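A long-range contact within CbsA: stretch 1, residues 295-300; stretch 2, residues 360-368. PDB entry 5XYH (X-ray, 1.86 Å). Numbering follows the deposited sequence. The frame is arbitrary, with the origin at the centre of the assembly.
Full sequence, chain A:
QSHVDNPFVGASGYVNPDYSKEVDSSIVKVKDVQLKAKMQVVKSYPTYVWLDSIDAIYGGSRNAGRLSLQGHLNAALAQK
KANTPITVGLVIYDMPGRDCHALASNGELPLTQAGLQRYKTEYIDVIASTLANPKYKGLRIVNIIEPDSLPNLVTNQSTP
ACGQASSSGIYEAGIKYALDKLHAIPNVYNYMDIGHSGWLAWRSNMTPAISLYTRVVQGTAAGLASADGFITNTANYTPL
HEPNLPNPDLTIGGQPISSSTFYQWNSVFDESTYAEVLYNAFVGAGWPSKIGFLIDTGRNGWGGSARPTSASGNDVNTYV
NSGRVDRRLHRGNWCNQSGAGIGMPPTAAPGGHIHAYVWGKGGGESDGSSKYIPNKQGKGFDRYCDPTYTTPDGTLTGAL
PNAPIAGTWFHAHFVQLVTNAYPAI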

# COMPACT_ATOMS: atom_id res chain seq x y z
N ILE A 295 2.82 6.74 4.60
CA ILE A 295 3.49 6.27 3.40
C ILE A 295 3.98 4.85 3.65
O ILE A 295 4.61 4.58 4.67
N ASP A 296 3.64 3.95 2.74
CA ASP A 296 4.12 2.57 2.80
C ASP A 296 5.56 2.54 2.30
O ASP A 296 5.81 2.76 1.11
N THR A 297 6.51 2.27 3.20
CA THR A 297 7.92 2.27 2.86
C THR A 297 8.53 0.87 2.91
O THR A 297 9.75 0.73 3.04
N GLY A 298 7.70 -0.17 2.83
CA GLY A 298 8.21 -1.51 2.96
C GLY A 298 9.11 -1.96 1.83
O GLY A 298 9.99 -2.81 2.03
N ARG A 299 8.92 -1.41 0.63
CA ARG A 299 9.63 -1.93 -0.54
C ARG A 299 10.10 -0.83 -1.48
O ARG A 299 10.29 -1.08 -2.68
N ASN A 300 10.32 0.38 -0.98
CA ASN A 300 10.58 1.53 -1.84
C ASN A 300 11.95 2.16 -1.58
O ASN A 300 12.16 3.33 -1.92
N GLY A 360 3.11 -1.33 4.86
CA GLY A 360 1.78 -1.76 4.48
C GLY A 360 1.78 -3.16 3.91
O GLY A 360 0.97 -4.00 4.29
N LYS A 361 2.70 -3.44 3.00
CA LYS A 361 2.90 -4.79 2.50
C LYS A 361 4.28 -5.25 2.94
O LYS A 361 5.29 -4.66 2.54
N GLY A 362 4.32 -6.31 3.75
CA GLY A 362 5.58 -6.87 4.20
C GLY A 362 6.43 -7.42 3.07
O GLY A 362 5.98 -8.26 2.29
N GLY A 363 7.67 -6.92 2.96
CA GLY A 363 8.56 -7.31 1.89
C GLY A 363 8.80 -8.80 1.91
O GLY A 363 9.05 -9.37 2.97
N GLY A 364 8.70 -9.45 0.74
CA GLY A 364 8.87 -10.89 0.61
C GLY A 364 7.61 -11.60 0.15
O GLY A 364 7.70 -12.69 -0.43
N GLU A 365 6.44 -11.02 0.40
CA GLU A 365 5.20 -11.62 -0.08
C GLU A 365 4.98 -11.27 -1.55
O GLU A 365 5.27 -10.16 -2.00
N SER A 366 4.51 -12.25 -2.31
CA SER A 366 4.36 -12.10 -3.75
C SER A 366 3.16 -11.22 -4.09
O SER A 366 2.12 -11.26 -3.43
N ASP A 367 3.33 -10.41 -5.14
CA ASP A 367 2.26 -9.59 -5.70
C ASP A 367 1.38 -10.36 -6.68
O ASP A 367 0.35 -9.84 -7.12
N GLY A 368 1.76 -11.58 -7.01
CA GLY A 368 1.03 -12.44 -7.93
C GLY A 368 2.02 -13.38 -8.61
O GLY A 368 3.21 -13.10 -8.76

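G360 opens the second stretch against the carboxylate of D296, which points toward it with chi1 t. G360 N lies 3.0 Å from D296 OD1. A side chain would not fit at G360, since an ideal CB would sit 2.4 Å from D296 OD2. K361 N gives a weak hydrogen bond to D296 OD2 (3.1 Å). Within its own stretch, D296 OD1 accepts from G298 N at 3.0 Å. Water 1 donates to D296 OD1 and to K361 O, both at 2.7 Å, and so bridges the stretches.

K361 also points in, with chi1 t and chi2 off-well at 129°. Its CG lies over one face of the R299 guanidinium, and its NZ forms a salt bridge with D367 OD1 (3.2 Å). G363 CA packs 3.9 Å from R299 CG. Water 2 links G363 N to G298 O. Water 3 accepts from G364 N and R299 NH1 and donates to E365 O, each at 2.9 Å. The E365 side chain is directed sideways and stays clear of stretch 1.

D367, chi1 m, points toward R299, whose chi1 is m, chi2 t and chi3 m. R299 NH2 meets D367 OD1 at 2.9 Å in a salt bridge, near the guanidinium plane. D367 OD1 thus serves both cationic side chains, R299 and K361.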

# COMPACT_ATOMS: atom_id res chain seq x y z
CB ILE A 295 4.66 7.19 2.99
CG1 ILE A 295 4.13 8.61 2.70
CG2 ILE A 295 5.38 6.60 1.77
CD1 ILE A 295 5.20 9.68 2.49
CB ASP A 296 3.23 1.66 1.95
CG ASP A 296 3.58 0.18 2.08
OD1 ASP A 296 4.67 -0.17 2.63
OD2 ASP A 296 2.75 -0.64 1.63
CB THR A 297 8.69 3.21 3.79
OG1 THR A 297 8.54 2.77 5.15
CG2 THR A 297 8.17 4.65 3.64
CB ARG A 299 8.77 -2.93 -1.31
CG ARG A 299 8.47 -4.22 -0.53
CD ARG A 299 7.72 -5.28 -1.38
NE ARG A 299 6.51 -4.76 -2.01
CZ ARG A 299 5.67 -5.50 -2.75
NH1 ARG A 299 5.90 -6.80 -2.95
NH2 ARG A 299 4.60 -4.94 -3.30
CB ASN A 300 9.46 2.56 -1.69
CG ASN A 300 9.57 3.40 -0.42
OD1 ASN A 300 10.12 2.95 0.58
ND2 ASN A 300 9.03 4.63 -0.45
CB LYS A 361 2.76 -4.85 0.99
CG LYS A 361 3.13 -6.21 0.42
CD LYS A 361 2.05 -6.74 -0.50
CE LYS A 361 2.50 -8.07 -1.13
NZ LYS A 361 1.42 -8.61 -1.99
CB GLU A 365 4.02 -11.20 0.78
CG GLU A 365 4.09 -11.83 2.17
CD GLU A 365 3.04 -11.33 3.13
OE1 GLU A 365 2.25 -10.45 2.73
OE2 GLU A 365 3.02 -11.77 4.31
CB SER A 366 4.19 -13.48 -4.39
OG SER A 366 3.98 -13.35 -5.78
CB ASP A 367 2.85 -8.36 -6.41
CG ASP A 367 3.64 -7.45 -5.47
OD1 ASP A 367 3.19 -7.28 -4.31
OD2 ASP A 367 4.71 -6.91 -5.88
O HOH W 1 5.68 -2.33 1.28
O HOH W 2 9.49 -4.76 4.05
O HOH W 3 7.75 -8.75 -1.89